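Local coordinates for protein FAD-binding oxidoreductase (Gulosibacter chungangensis, PDB 7PBG) that oxidises 4-ethylphenol and probably related 4-alkylphenols, using a covalently bound FAD cofactor, at residues 79-84 / 512-517; 400-405 / 436-441; 170-175 / 234-239. All coordinates share one frame; numbering follows the deposited sequence.

In the fold
From the N terminus, strand 81-84 of the FAD-binding part comes first; interaction 1 joins it to the loop after helix 492-508, near the C terminus, closing a loop of 427 residues. Interactions 2 and 3 both nest inside it, in series. Interaction 3 closes first, setting the turn at 170-175 against the end of strand 226-237. Interaction 2 follows, pairing strands 393-402 and 438-447 in the eight-stranded antiparallel sheet. Within one chain the centres of interactions 2 and 3 lie about 22 Å apart and the two contacts do not touch, yet the dimer connects them: R436 of interaction 2 reaches Y172 of interaction 3 in the second subunit.

Interaction 1. Residues 79-84 / 512-517; sequences IPLHAF and GILNPG. With FAD (flavin-adenine dinucleotide), chain C.
N515 N donates to L81 O at 2.6 Å, the shortest bond of this contact, and L81 N donates in turn to I513 O at 2.8 Å; the two bonds make a single beta bridge between L81 and L514. P80 CA adds a CA-H...O contact to I513 O at 3.1 Å. Beneath the bridge, L81 CG lies 3.7 Å from I513 CG2, the two side chains side by side; on P80, the ring of P516 presses its CD against CB. I513 CG2 also covers I79 O, a buried carbonyl with no polar partner. H82 carries the contact on to the cofactor. With CG anti to the backbone N (chi1 174°), its ring runs beside the N515 amide, the planes 28° apart, while CE1 meets the ribose O3B of FAD edge-on at 3.1 Å. An alanine in place of H82 would probably open a gap between N515 and the ribose and deprive O3B of its edge contact. H82 ND1 and N515 ND2 are close but not hydrogen-bonded; N515 OD1 is held instead by M98 N. Backbone bonds thus fasten the C-terminal loop to strand 81-84, and the imidazole, with F84 CD2 over one face and the N515 amide alongside, touches the ribose, so that this loop lies directly behind a residue that binds FAD.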
loop_
_atom_site.group_PDB
_atom_site.type_symbol
_atom_site.label_atom_id
_atom_site.label_comp_id
_atom_site.label_asym_id
_atom_site.label_seq_id
_atom_site.Cartn_x
_atom_site.Cartn_y
_atom_site.Cartn_z
ATOM N N ILE A 79 -0.089 26.094 -20.800
ATOM C CA ILE A 79 1.279 25.579 -21.037
ATOM C C ILE A 79 1.484 24.317 -20.221
ATOM O O ILE A 79 1.317 24.376 -19.004
ATOM C CB ILE A 79 2.314 26.674 -20.740
ATOM C CG1 ILE A 79 2.223 27.782 -21.808
ATOM C CG2 ILE A 79 3.689 26.049 -20.627
ATOM C CD1 ILE A 79 3.093 28.971 -21.514
ATOM N N PRO A 80 1.777 23.170 -20.881
ATOM C CA PRO A 80 2.067 21.922 -20.176
ATOM C C PRO A 80 3.368 21.988 -19.371
ATOM O O PRO A 80 4.341 22.693 -19.757
ATOM C CB PRO A 80 2.088 20.869 -21.277
ATOM C CG PRO A 80 2.481 21.630 -22.514
ATOM C CD PRO A 80 1.871 23.005 -22.347
ATOM N N LEU A 81 3.329 21.315 -18.209
ATOM C CA LEU A 81 4.441 21.269 -17.229
ATOM C C LEU A 81 4.852 19.804 -17.071
ATOM O O LEU A 81 3.988 18.908 -17.096
ATOM C CB LEU A 81 3.972 21.801 -15.867
ATOM C CG LEU A 81 3.487 23.245 -15.794
ATOM C CD1 LEU A 81 3.069 23.588 -14.373
ATOM C CD2 LEU A 81 4.571 24.203 -16.291
ATOM N N HIS A 82 6.126 19.577 -16.824
ATOM C CA HIS A 82 6.644 18.254 -16.375
ATOM C C HIS A 82 7.514 18.558 -15.192
ATOM O O HIS A 82 8.539 19.303 -15.353
ATOM C CB HIS A 82 7.366 17.504 -17.499
ATOM C CG HIS A 82 8.027 16.245 -17.039
ATOM N ND1 HIS A 82 7.376 15.340 -16.173
ATOM C CD2 HIS A 82 9.239 15.725 -17.334
ATOM C CE1 HIS A 82 8.169 14.314 -15.979
ATOM N NE2 HIS A 82 9.353 14.538 -16.666
ATOM N N ALA A 83 7.087 18.074 -14.033
ATOM C CA ALA A 83 7.781 18.265 -12.757
ATOM C C ALA A 83 8.478 16.956 -12.369
ATOM O O ALA A 83 7.896 15.853 -12.486
ATOM C CB ALA A 83 6.788 18.678 -11.720
ATOM N N PHE A 84 9.678 17.079 -11.862
ATOM C CA PHE A 84 10.443 15.904 -11.404
ATOM C C PHE A 84 11.355 16.376 -10.299
ATOM O O PHE A 84 11.552 17.577 -10.101
ATOM C CB PHE A 84 11.228 15.288 -12.573
ATOM C CG PHE A 84 11.998 16.258 -13.429
ATOM C CD1 PHE A 84 13.260 16.738 -13.067
ATOM C CD2 PHE A 84 11.422 16.761 -14.580
ATOM C CE1 PHE A 84 13.918 17.665 -13.859
ATOM C CE2 PHE A 84 12.085 17.694 -15.358
ATOM C CZ PHE A 84 13.330 18.139 -15.007
ATOM N N GLY A 512 -5.680 20.264 -18.137
ATOM C CA GLY A 512 -4.770 19.270 -18.739
ATOM C C GLY A 512 -3.344 19.814 -18.883
ATOM O O GLY A 512 -2.719 19.586 -19.912
ATOM N N ILE A 513 -2.825 20.446 -17.833
ATOM C CA ILE A 513 -1.506 21.109 -17.784
ATOM C C ILE A 513 -0.423 20.095 -17.430
ATOM O O ILE A 513 0.700 20.288 -17.897
ATOM C CB ILE A 513 -1.536 22.244 -16.745
ATOM C CG1 ILE A 513 -2.494 23.342 -17.178
ATOM C CG2 ILE A 513 -0.146 22.764 -16.462
ATOM C CD1 ILE A 513 -2.319 23.727 -18.596
ATOM N N LEU A 514 -0.690 19.143 -16.541
ATOM C CA LEU A 514 0.426 18.282 -16.058
ATOM C C LEU A 514 0.766 17.174 -17.056
ATOM O O LEU A 514 -0.135 16.328 -17.340
ATOM C CB LEU A 514 0.089 17.718 -14.684
ATOM C CG LEU A 514 -0.112 18.760 -13.593
ATOM C CD1 LEU A 514 -0.196 18.066 -12.230
ATOM C CD2 LEU A 514 1.035 19.783 -13.542
ATOM N N ASN A 515 2.022 17.202 -17.540
ATOM C CA ASN A 515 2.739 16.193 -18.369
ATOM C C ASN A 515 1.746 15.294 -19.081
ATOM O O ASN A 515 1.576 14.142 -18.764
ATOM C CB ASN A 515 3.714 15.312 -17.564
ATOM C CG ASN A 515 4.786 14.618 -18.389
ATOM O OD1 ASN A 515 5.126 15.037 -19.503
ATOM N ND2 ASN A 515 5.352 13.538 -17.831
ATOM N N PRO A 516 1.050 15.841 -20.080
ATOM C CA PRO A 516 0.025 15.080 -20.769
ATOM C C PRO A 516 0.597 13.794 -21.390
ATOM O O PRO A 516 1.632 13.831 -22.011
ATOM C CB PRO A 516 -0.470 16.107 -21.792
ATOM C CG PRO A 516 -0.163 17.439 -21.212
ATOM C CD PRO A 516 1.164 17.228 -20.529
ATOM N N GLY A 517 -0.147 12.703 -21.295
ATOM C CA GLY A 517 0.245 11.419 -21.882
ATOM C C GLY A 517 1.053 10.537 -20.949
ATOM O O GLY A 517 1.359 9.409 -21.351
HETATM P PA FAD C . 12.873 11.610 -11.204
HETATM O O1A FAD C . 13.405 11.589 -12.600
HETATM O O2A FAD C . 13.029 12.871 -10.391
HETATM O O5B FAD C . 11.343 11.268 -11.266
HETATM C C5B FAD C . 10.841 10.212 -12.073
HETATM C C4B FAD C . 9.424 10.561 -12.456
HETATM O O4B FAD C . 8.572 10.616 -11.275
HETATM C C3B FAD C . 9.224 11.933 -13.121
HETATM O O3B FAD C . 9.514 11.882 -14.515
HETATM C C2B FAD C . 7.771 12.270 -12.749
HETATM O O2B FAD C . 6.895 11.599 -13.634
HETATM C C1B FAD C . 7.688 11.724 -11.327
HETATM N N9A FAD C . 8.070 12.657 -10.300
HETATM C C8A FAD C . 9.278 12.714 -9.680
HETATM N N7A FAD C . 9.323 13.648 -8.777
HETATM C C5A FAD C . 8.104 14.280 -8.848
HETATM C C6A FAD C . 7.541 15.318 -8.100
HETATM N N6A FAD C . 8.214 15.992 -7.158
HETATM N N1A FAD C . 6.282 15.693 -8.422
HETATM C C2A FAD C . 5.617 15.000 -9.382
HETATM N N3A FAD C . 6.039 13.984 -10.123
HETATM C C4A FAD C . 7.311 13.671 -9.800
HETATM N N1 FAD C . 15.300 2.136 -10.834
HETATM C C2 FAD C . 14.889 1.524 -9.738
HETATM O O2 FAD C . 13.791 1.825 -9.202
HETATM N N3 FAD C . 15.661 0.621 -9.103
HETATM C C4 FAD C . 16.869 0.213 -9.592
HETATM O O4 FAD C . 17.572 -0.571 -8.926
HETATM C C4X FAD C . 17.321 0.791 -10.764
HETATM N N5 FAD C . 18.469 0.387 -11.239
HETATM C C5X FAD C . 18.898 0.988 -12.397
HETATM C C6 FAD C . 20.139 0.590 -12.915
HETATM C C7 FAD C . 20.679 1.178 -14.042
HETATM C C7M FAD C . 22.031 0.724 -14.550
HETATM C C8 FAD C . 19.955 2.213 -14.673
HETATM C C8M FAD C . 20.499 2.880 -15.899
HETATM C C9 FAD C . 18.717 2.589 -14.194
HETATM C C9A FAD C . 18.159 2.006 -13.040
HETATM N N10 FAD C . 16.941 2.404 -12.496
HETATM C C10 FAD C . 16.486 1.813 -11.326
HETATM C "C1'" FAD C . 16.151 3.524 -13.068
HETATM C "C2'" FAD C . 16.515 4.894 -12.475
HETATM O "O2'" FAD C . 17.970 5.048 -12.354
HETATM C "C3'" FAD C . 15.955 5.171 -11.064
HETATM O "O3'" FAD C . 14.619 4.739 -10.979
HETATM C "C4'" FAD C . 16.027 6.630 -10.597
HETATM O "O4'" FAD C . 16.016 6.688 -9.162
HETATM C "C5'" FAD C . 14.887 7.438 -11.156
HETATM O "O5'" FAD C . 15.255 8.809 -11.361
HETATM P P FAD C . 15.015 9.913 -10.233
HETATM O O1P FAD C . 15.916 11.077 -10.521
HETATM O O2P FAD C . 15.157 9.214 -8.919
HETATM O O3P FAD C . 13.487 10.346 -10.427
#

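Interaction 2. Residues 400-405 / 436-441; sequences PVSAPS and REMHHI
M438, P400 and P404 are the residues most covered in this antiparallel strand pair, where strand 393-402 runs beside strand 438-447 in the chain's eight-stranded antiparallel sheet; both segments belong to the FAD-linked oxidase C-terminal family region. The short strands meet at 154°, with S402 and M438 as a hydrogen-bonded pair: S402 N donates to M438 O, and M438 N to S402 O, each at 2.8 Å. V401 and H439 form the adjoining non-hydrogen-bonded pair. M438 starts out extended, CG anti to the backbone N, and then bends at chi3 (73°), which swings CE across to S402 OG at 3.4 Å and in among the carbonyls of A403 and S405. Its CB packs on P404. The P404 ring rests on the R436 carbonyl, CD 3.0 Å from R436 O, an oxygen that is buried without a polar partner; the guanidinium leaves in another direction, bonded to A122 O of the second subunit. At the other end P400 and H440 lie side by side, P400 O accepting a nearly straight bond from H440 N at 3.0 Å and P400 CG leaning on the imidazole, whose nitrogens are held by Q412 and Y427. On the face carrying V401 and H439, V401 CG2 sits 4.2 Å above the H439 ring, and H439 NE2 donates to E437 OE2 at 2.7 Å. A water bridges P400 O, to which it donates, and S402 OG, lying 2.7 Å from S402 OG.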
loop_
_atom_site.group_PDB
_atom_site.type_symbol
_atom_site.label_atom_id
_atom_site.label_comp_id
_atom_site.label_asym_id
_atom_site.label_seq_id
_atom_site.Cartn_x
_atom_site.Cartn_y
_atom_site.Cartn_z
ATOM N N PRO A 400 8.800 -6.693 -17.680
ATOM C CA PRO A 400 7.496 -7.247 -17.376
ATOM C C PRO A 400 7.424 -8.015 -16.060
ATOM O O PRO A 400 8.374 -8.632 -15.623
ATOM C CB PRO A 400 7.232 -8.215 -18.515
ATOM C CG PRO A 400 8.610 -8.665 -18.947
ATOM C CD PRO A 400 9.485 -7.423 -18.759
ATOM N N VAL A 401 6.191 -8.113 -15.576
ATOM C CA VAL A 401 5.885 -8.819 -14.323
ATOM C C VAL A 401 5.014 -10.020 -14.699
ATOM O O VAL A 401 4.193 -9.922 -15.609
ATOM C CB VAL A 401 5.220 -7.897 -13.291
ATOM C CG1 VAL A 401 3.935 -7.258 -13.770
ATOM C CG2 VAL A 401 5.046 -8.600 -11.950
ATOM N N SER A 402 5.207 -11.123 -13.995
ATOM C CA SER A 402 4.483 -12.379 -14.291
ATOM C C SER A 402 4.376 -13.250 -13.034
ATOM O O SER A 402 4.895 -12.857 -12.012
ATOM C CB SER A 402 5.189 -13.093 -15.383
ATOM O OG SER A 402 6.488 -13.430 -14.956
ATOM N N ALA A 403 3.753 -14.425 -13.125
ATOM C CA ALA A 403 3.784 -15.381 -11.997
ATOM C C ALA A 403 5.129 -16.099 -11.935
ATOM O O ALA A 403 5.737 -16.477 -12.952
ATOM C CB ALA A 403 2.615 -16.343 -12.110
ATOM N N PRO A 404 5.650 -16.351 -10.712
ATOM C CA PRO A 404 6.871 -17.126 -10.567
ATOM C C PRO A 404 6.779 -18.508 -11.200
ATOM O O PRO A 404 5.815 -19.296 -10.968
ATOM C CB PRO A 404 7.054 -17.222 -9.068
ATOM C CG PRO A 404 6.433 -15.937 -8.574
ATOM C CD PRO A 404 5.186 -15.820 -9.424
ATOM N N SER A 405 7.808 -18.792 -11.980
ATOM C CA SER A 405 7.858 -19.988 -12.837
ATOM C C SER A 405 9.259 -20.085 -13.397
ATOM O O SER A 405 9.650 -19.181 -14.132
ATOM C CB SER A 405 6.849 -19.947 -13.955
ATOM O OG SER A 405 7.150 -20.971 -14.911
ATOM N N ARG A 436 5.560 -12.585 -4.212
ATOM C CA ARG A 436 4.716 -13.560 -4.952
ATOM C C ARG A 436 4.763 -13.308 -6.449
ATOM O O ARG A 436 4.185 -14.120 -7.171
ATOM C CB ARG A 436 3.246 -13.453 -4.534
ATOM C CG ARG A 436 3.001 -13.772 -3.069
ATOM C CD ARG A 436 1.606 -13.356 -2.609
ATOM N NE ARG A 436 1.293 -13.985 -1.348
ATOM C CZ ARG A 436 1.703 -13.600 -0.155
ATOM N NH1 ARG A 436 2.465 -12.539 0.002
ATOM N NH2 ARG A 436 1.358 -14.302 0.910
ATOM N N GLU A 437 5.501 -12.307 -6.885
ATOM C CA GLU A 437 5.493 -11.931 -8.317
ATOM C C GLU A 437 6.894 -12.088 -8.850
ATOM O O GLU A 437 7.854 -11.953 -8.054
ATOM C CB GLU A 437 4.906 -10.532 -8.504
ATOM C CG GLU A 437 5.867 -9.370 -8.354
ATOM C CD GLU A 437 6.447 -9.037 -7.004
ATOM O OE1 GLU A 437 6.317 -9.860 -6.064
ATOM O OE2 GLU A 437 7.138 -8.002 -6.925
ATOM N N MET A 438 6.991 -12.307 -10.166
ATOM C CA MET A 438 8.310 -12.413 -10.824
ATOM C C MET A 438 8.456 -11.233 -11.781
ATOM O O MET A 438 7.595 -10.977 -12.612
ATOM C CB MET A 438 8.479 -13.749 -11.565
ATOM C CG MET A 438 9.921 -13.985 -12.110
ATOM S SD MET A 438 10.026 -15.665 -12.747
ATOM C CE MET A 438 9.072 -15.485 -14.260
ATOM N N HIS A 439 9.582 -10.531 -11.649
ATOM C CA HIS A 439 10.059 -9.548 -12.626
ATOM C C HIS A 439 11.156 -10.127 -13.513
ATOM O O HIS A 439 12.079 -10.833 -13.028
ATOM C CB HIS A 439 10.618 -8.325 -11.883
ATOM C CG HIS A 439 9.662 -7.742 -10.917
ATOM N ND1 HIS A 439 8.850 -6.665 -11.248
ATOM C CD2 HIS A 439 9.374 -8.061 -9.638
ATOM C CE1 HIS A 439 8.111 -6.336 -10.205
ATOM N NE2 HIS A 439 8.418 -7.178 -9.212
ATOM N N HIS A 440 11.053 -9.797 -14.782
ATOM C CA HIS A 440 12.117 -9.945 -15.790
ATOM C C HIS A 440 12.602 -8.547 -16.102
ATOM O O HIS A 440 11.826 -7.754 -16.640
ATOM C CB HIS A 440 11.627 -10.721 -17.002
ATOM C CG HIS A 440 12.552 -10.660 -18.156
ATOM N ND1 HIS A 440 12.102 -10.824 -19.437
ATOM C CD2 HIS A 440 13.894 -10.492 -18.221
ATOM C CE1 HIS A 440 13.128 -10.735 -20.278
ATOM N NE2 HIS A 440 14.249 -10.552 -19.540
ATOM N N ILE A 441 13.819 -8.207 -15.718
ATOM C CA ILE A 441 14.397 -6.893 -16.101
ATOM C C ILE A 441 15.345 -7.097 -17.293
ATOM O O ILE A 441 16.346 -7.796 -17.172
ATOM C CB ILE A 441 15.145 -6.250 -14.930
ATOM C CG1 ILE A 441 14.325 -6.228 -13.624
ATOM C CG2 ILE A 441 15.620 -4.891 -15.375
ATOM C CD1 ILE A 441 12.892 -5.789 -13.772
HETATM O O HOH W 1 8.122 -11.564 -15.917
#

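Interaction 3. Residues 170-175 / 234-239; sequences TPYADH and QLMPTP
A Met-aromatic contact between M236 and Y172 forms the middle of this packing, at a place where the FAD-binding part of the chain meets the second subunit. M236 sets CB over one face of the phenol: CB stands 3.7 Å from the centroid of the Y172 ring, only 14° off the normal, a CH-pi contact. SD lies beyond the rim, obliquely, 4.8 Å from the centroid of the Y172 ring and 47° off the normal. The M236 backbone joins in, its N 3.5 Å from Y172 CE2 over a face, whereas Q234 O comes in the ring plane at the edge, facing CD2. With M236 CG anti to its backbone N (chi1 -175°), the thioether is carried past the tyrosine to P171, where SD touches P171 CD at 3.7 Å and the two side chains cross at about a right angle. Residues 170-173 fold into a type I beta turn, and T170 OG1 accepts the Y172 backbone N-H at 3.0 Å to make an ST turn, fixing the tyrosine's point of departure. The same hydroxyl is bonded to D149, whose other carboxylate oxygen holds H175. Facing the turn is the end of strand 226-237, a strand of the antiparallel sheet of the FAD-binding part, and Y325 covers both P171 and M236. The Y172 hydroxyl is hydrogen-bonded to R436 NH2 of the second subunit, and that guanidinium reaches L235 O in a weak bond.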
loop_
_atom_site.group_PDB
_atom_site.type_symbol
_atom_site.label_atom_id
_atom_site.label_comp_id
_atom_site.label_asym_id
_atom_site.label_seq_id
_atom_site.Cartn_x
_atom_site.Cartn_y
_atom_site.Cartn_z
ATOM N N THR A 170 16.811 -3.919 -0.112
ATOM C CA THR A 170 16.753 -4.350 1.310
ATOM C C THR A 170 15.388 -4.969 1.585
ATOM O O THR A 170 14.533 -5.044 0.710
ATOM C CB THR A 170 17.152 -3.261 2.291
ATOM O OG1 THR A 170 16.019 -2.439 2.583
ATOM C CG2 THR A 170 18.321 -2.425 1.817
ATOM N N PRO A 171 15.066 -5.377 2.832
ATOM C CA PRO A 171 13.680 -5.776 3.108
ATOM C C PRO A 171 12.700 -4.617 2.832
ATOM O O PRO A 171 11.544 -4.888 2.570
ATOM C CB PRO A 171 13.701 -6.115 4.593
ATOM C CG PRO A 171 15.112 -6.572 4.816
ATOM C CD PRO A 171 15.946 -5.604 3.985
ATOM N N TYR A 172 13.175 -3.370 2.901
ATOM C CA TYR A 172 12.373 -2.151 2.550
ATOM C C TYR A 172 12.473 -1.826 1.054
ATOM O O TYR A 172 12.278 -0.645 0.699
ATOM C CB TYR A 172 12.778 -0.953 3.431
ATOM C CG TYR A 172 12.121 -0.912 4.785
ATOM C CD1 TYR A 172 12.014 -2.047 5.587
ATOM C CD2 TYR A 172 11.581 0.255 5.272
ATOM C CE1 TYR A 172 11.406 -1.990 6.831
ATOM C CE2 TYR A 172 10.954 0.322 6.506
ATOM C CZ TYR A 172 10.907 -0.798 7.307
ATOM O OH TYR A 172 10.292 -0.682 8.518
ATOM N N ALA A 173 12.631 -2.820 0.174
ATOM C CA ALA A 173 12.870 -2.612 -1.278
ATOM C C ALA A 173 11.696 -1.883 -1.931
ATOM O O ALA A 173 11.903 -1.238 -2.977
ATOM C CB ALA A 173 13.153 -3.942 -1.944
ATOM N N ASP A 174 10.470 -2.115 -1.471
ATOM C CA ASP A 174 9.263 -1.537 -2.126
ATOM C C ASP A 174 9.060 -0.116 -1.596
ATOM O O ASP A 174 8.400 0.095 -0.578
ATOM C CB ASP A 174 8.015 -2.390 -1.866
ATOM C CG ASP A 174 6.802 -1.976 -2.679
ATOM O OD1 ASP A 174 6.825 -0.898 -3.251
ATOM O OD2 ASP A 174 5.859 -2.776 -2.812
ATOM N N HIS A 175 9.629 0.838 -2.297
ATOM C CA HIS A 175 9.667 2.250 -1.894
ATOM C C HIS A 175 8.248 2.758 -1.697
ATOM O O HIS A 175 8.012 3.485 -0.745
ATOM C CB HIS A 175 10.486 3.031 -2.918
ATOM C CG HIS A 175 11.912 2.588 -2.951
ATOM N ND1 HIS A 175 12.782 2.985 -3.935
ATOM C CD2 HIS A 175 12.614 1.747 -2.139
ATOM C CE1 HIS A 175 13.962 2.475 -3.683
ATOM N NE2 HIS A 175 13.894 1.701 -2.584
ATOM N N GLN A 234 9.556 5.955 5.430
ATOM C CA GLN A 234 9.853 5.123 6.641
ATOM C C GLN A 234 11.147 4.326 6.387
ATOM O O GLN A 234 11.394 3.937 5.238
ATOM C CB GLN A 234 8.625 4.270 6.929
ATOM C CG GLN A 234 7.440 5.138 7.256
ATOM C CD GLN A 234 6.157 4.396 7.444
ATOM O OE1 GLN A 234 6.043 3.226 7.089
ATOM N NE2 GLN A 234 5.215 5.089 8.042
ATOM N N LEU A 235 11.979 4.159 7.414
ATOM C CA LEU A 235 13.341 3.640 7.298
ATOM C C LEU A 235 13.498 2.440 8.209
ATOM O O LEU A 235 13.105 2.493 9.360
ATOM C CB LEU A 235 14.377 4.717 7.702
ATOM C CG LEU A 235 14.374 6.009 6.900
ATOM C CD1 LEU A 235 15.533 6.940 7.347
ATOM C CD2 LEU A 235 14.468 5.712 5.408
ATOM N N MET A 236 14.101 1.416 7.667
ATOM C CA MET A 236 14.302 0.172 8.429
ATOM C C MET A 236 15.204 0.479 9.598
ATOM O O MET A 236 16.318 1.023 9.449
ATOM C CB MET A 236 14.888 -0.932 7.542
ATOM C CG MET A 236 15.006 -2.256 8.253
ATOM S SD MET A 236 15.441 -3.503 7.013
ATOM C CE MET A 236 16.508 -4.590 7.955
ATOM N N PRO A 237 14.831 0.066 10.830
ATOM C CA PRO A 237 15.798 0.088 11.918
ATOM C C PRO A 237 16.997 -0.821 11.618
ATOM O O PRO A 237 16.820 -1.912 11.114
ATOM C CB PRO A 237 14.972 -0.463 13.104
ATOM C CG PRO A 237 13.555 -0.136 12.753
ATOM C CD PRO A 237 13.502 -0.373 11.263
ATOM N N THR A 238 18.194 -0.344 11.912
ATOM C CA THR A 238 19.432 -1.085 11.674
ATOM C C THR A 238 19.439 -2.328 12.556
ATOM O O THR A 238 19.349 -2.231 13.768
ATOM C CB THR A 238 20.660 -0.191 11.950
ATOM O OG1 THR A 238 20.585 0.995 11.156
ATOM C CG2 THR A 238 21.959 -0.914 11.695
ATOM N N PRO A 239 19.597 -3.524 11.950
ATOM C CA PRO A 239 19.648 -4.784 12.687
ATOM C C PRO A 239 21.028 -4.983 13.292
ATOM O O PRO A 239 21.950 -4.263 13.001
ATOM C CB PRO A 239 19.343 -5.859 11.638
ATOM C CG PRO A 239 19.833 -5.241 10.342
ATOM C CD PRO A 239 19.724 -3.732 10.501
#